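Local structure of RNA-binding protein Lsm (Halobacterium salinarum R1, 6TFL) at residues 9-14 and 34-39. The protein probably binds RNA as a heptameric ring of Sm-like subunits, with uridine and calcium ions bound in this structure. Sequence-based numbering, arbitrary orientation.
Sequences DVLEES and TGYDQH. With CA (calcium ion), chain P; URI (uridine), chain Q.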
loop_
_atom_site.group_PDB
_atom_site.type_symbol
_atom_site.label_atom_id
_atom_site.label_comp_id
_atom_site.label_asym_id
_atom_site.label_seq_id
_atom_site.Cartn_x
_atom_site.Cartn_y
_atom_site.Cartn_z
ATOM N N ASP A 9 5.259 22.122 1.253
ATOM C CA ASP A 9 5.544 23.535 1.486
ATOM C C ASP A 9 4.483 24.429 0.844
ATOM O O ASP A 9 4.136 25.483 1.389
ATOM C CB ASP A 9 6.937 23.882 0.965
ATOM C CG ASP A 9 8.028 23.679 2.016
ATOM O OD1 ASP A 9 7.706 23.298 3.170
ATOM O OD2 ASP A 9 9.216 23.916 1.690
ATOM N N VAL A 10 3.936 24.019 -0.300
ATOM C CA VAL A 10 2.817 24.755 -0.875
ATOM C C VAL A 10 1.598 24.660 0.038
ATOM O O VAL A 10 0.837 25.622 0.180
ATOM C CB VAL A 10 2.526 24.235 -2.297
ATOM C CG1 VAL A 10 1.290 24.901 -2.884
ATOM C CG2 VAL A 10 3.749 24.434 -3.207
ATOM N N LEU A 11 1.394 23.502 0.676
ATOM C CA LEU A 11 0.298 23.365 1.635
ATOM C C LEU A 11 0.502 24.265 2.854
ATOM O O LEU A 11 -0.457 24.853 3.363
ATOM C CB LEU A 11 0.158 21.912 2.088
ATOM C CG LEU A 11 -0.417 20.905 1.092
ATOM C CD1 LEU A 11 -0.637 19.533 1.780
ATOM C CD2 LEU A 11 -1.696 21.428 0.469
ATOM N N GLU A 12 1.734 24.368 3.348
ATOM C CA GLU A 12 2.012 25.312 4.420
ATOM C C GLU A 12 1.573 26.714 4.028
ATOM O O GLU A 12 0.840 27.379 4.769
ATOM C CB GLU A 12 3.498 25.293 4.770
ATOM C CG GLU A 12 3.844 26.058 6.029
ATOM C CD GLU A 12 3.235 25.455 7.303
ATOM O OE1 GLU A 12 3.056 24.213 7.369
ATOM O OE2 GLU A 12 2.949 26.221 8.254
ATOM N N GLU A 13 1.983 27.175 2.847
ATOM C CA GLU A 13 1.662 28.544 2.472
ATOM C C GLU A 13 0.239 28.707 1.954
ATOM O O GLU A 13 -0.166 29.833 1.667
ATOM C CB GLU A 13 2.672 29.068 1.452
ATOM C CG GLU A 13 2.880 28.177 0.259
ATOM C CD GLU A 13 4.159 28.502 -0.512
ATOM O OE1 GLU A 13 5.217 28.654 0.147
ATOM O OE2 GLU A 13 4.095 28.599 -1.764
ATOM N N SER A 14 -0.544 27.636 1.863
ATOM C CA SER A 14 -1.972 27.760 1.614
ATOM C C SER A 14 -2.806 27.652 2.878
ATOM O O SER A 14 -4.034 27.643 2.782
ATOM C CB SER A 14 -2.453 26.705 0.610
ATOM O OG SER A 14 -1.524 26.529 -0.445
ATOM N N THR A 34 -6.913 24.328 7.076
ATOM C CA THR A 34 -6.431 24.685 8.409
ATOM C C THR A 34 -5.415 23.701 8.978
ATOM O O THR A 34 -4.908 23.932 10.083
ATOM C CB THR A 34 -7.597 24.839 9.406
ATOM O OG1 THR A 34 -8.253 23.580 9.597
ATOM C CG2 THR A 34 -8.615 25.879 8.916
ATOM N N GLY A 35 -5.102 22.614 8.280
ATOM C CA GLY A 35 -4.016 21.760 8.719
ATOM C C GLY A 35 -3.760 20.636 7.736
ATOM O O GLY A 35 -4.596 20.313 6.884
ATOM N N TYR A 36 -2.589 20.029 7.889
ATOM C CA TYR A 36 -2.200 18.884 7.091
ATOM C C TYR A 36 -1.079 18.170 7.835
ATOM O O TYR A 36 -0.549 18.677 8.830
ATOM C CB TYR A 36 -1.760 19.306 5.681
ATOM C CG TYR A 36 -0.485 20.078 5.711
ATOM C CD1 TYR A 36 -0.493 21.440 5.999
ATOM C CD2 TYR A 36 0.731 19.454 5.491
ATOM C CE1 TYR A 36 0.676 22.157 6.053
ATOM C CE2 TYR A 36 1.908 20.160 5.548
ATOM C CZ TYR A 36 1.876 21.510 5.830
ATOM O OH TYR A 36 3.046 22.225 5.888
ATOM N N ASP A 37 -0.713 16.986 7.335
ATOM C CA ASP A 37 0.443 16.274 7.862
ATOM C C ASP A 37 1.212 15.604 6.722
ATOM O O ASP A 37 0.835 15.685 5.552
ATOM C CB ASP A 37 0.023 15.269 8.942
ATOM C CG ASP A 37 -0.913 14.191 8.420
ATOM O OD1 ASP A 37 -0.789 13.779 7.232
ATOM O OD2 ASP A 37 -1.775 13.742 9.219
ATOM N N GLN A 38 2.282 14.902 7.092
ATOM C CA GLN A 38 3.189 14.262 6.147
ATOM C C GLN A 38 2.511 13.246 5.244
ATOM O O GLN A 38 3.038 12.961 4.167
ATOM C CB GLN A 38 4.320 13.577 6.912
ATOM C CG GLN A 38 4.650 14.274 8.237
ATOM C CD GLN A 38 3.757 13.819 9.405
ATOM O OE1 GLN A 38 3.386 12.641 9.503
ATOM N NE2 GLN A 38 3.407 14.759 10.287
ATOM N N HIS A 39 1.384 12.667 5.644
ATOM C CA HIS A 39 0.683 11.755 4.744
ATOM C C HIS A 39 -0.210 12.478 3.753
ATOM O O HIS A 39 -0.848 11.821 2.919
ATOM C CB HIS A 39 -0.187 10.773 5.521
ATOM C CG HIS A 39 0.517 10.110 6.658
ATOM N ND1 HIS A 39 1.487 9.151 6.473
ATOM C CD2 HIS A 39 0.383 10.261 7.998
ATOM C CE1 HIS A 39 1.925 8.741 7.653
ATOM N NE2 HIS A 39 1.274 9.402 8.593
HETATM CA CA CA P . 0.270 32.220 1.804
HETATM N N1 URI Q . -1.684 7.102 5.602
HETATM C C2 URI Q . -2.631 8.107 5.509
HETATM N N3 URI Q . -3.056 8.616 6.708
HETATM C C4 URI Q . -2.643 8.244 7.963
HETATM C C5 URI Q . -1.653 7.206 7.981
HETATM C C6 URI Q . -1.211 6.687 6.826
HETATM O O2 URI Q . -3.072 8.516 4.442
HETATM O O4 URI Q . -3.137 8.828 8.933
HETATM C "C1'" URI Q . -1.218 6.580 4.308
HETATM C "C2'" URI Q . 0.071 7.221 3.817
HETATM C "C3'" URI Q . 0.531 6.191 2.791
HETATM C "C4'" URI Q . 0.136 4.869 3.452
HETATM O "O2'" URI Q . -0.145 8.519 3.306
HETATM O "O3'" URI Q . -0.205 6.364 1.581
HETATM O "O4'" URI Q . -0.933 5.194 4.395
HETATM C "C5'" URI Q . 1.269 4.172 4.167
HETATM O "O5'" URI Q . 2.341 3.865 3.276
HETATM O O HOH W 1 -0.500 31.725 -0.661
#
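Tyr-36 lies with one ring face against Leu-11 and its hydroxyl on Glu-12. Leu-11 CB sits 3.9 Å from the ring centroid, only 6° off the normal, a CH-pi contact over the middle of the face; farther along the same side chain, CD1 comes to 4.0 Å from Tyr-36 CD2. At the far end of the ring Tyr-36 OH donates to Glu-12 OE1, a very short bond at 2.5 Å. With CG anti to the backbone N (chi1 -170°) and a bend at chi2, the Glu-12 chain folds its carboxylate back to the ring edge, the two planes 63° apart. The same OE1 also accepts from Met-3 N of a neighbouring subunit, and these two donors probably favour the charged carboxylate. This is the Sm fold: the N-terminal helix 7-13 lies across the strongly bent sheet, here on the end of strand 32-36, and Ile-51 of a third subunit packs on Leu-11. Beyond Tyr-36 the chain turns: Asp-37 OD1 accepts from His-39 N at 2.9 Å, an Asx turn, and Asp-37 OD2 is hydrogen-bonded to Asn-41 ND2. His-39 then lays its ring over the uridine base. One residue on from Glu-12, Glu-13 O binds calcium at 2.4 Å, together with Glu-17 OE2.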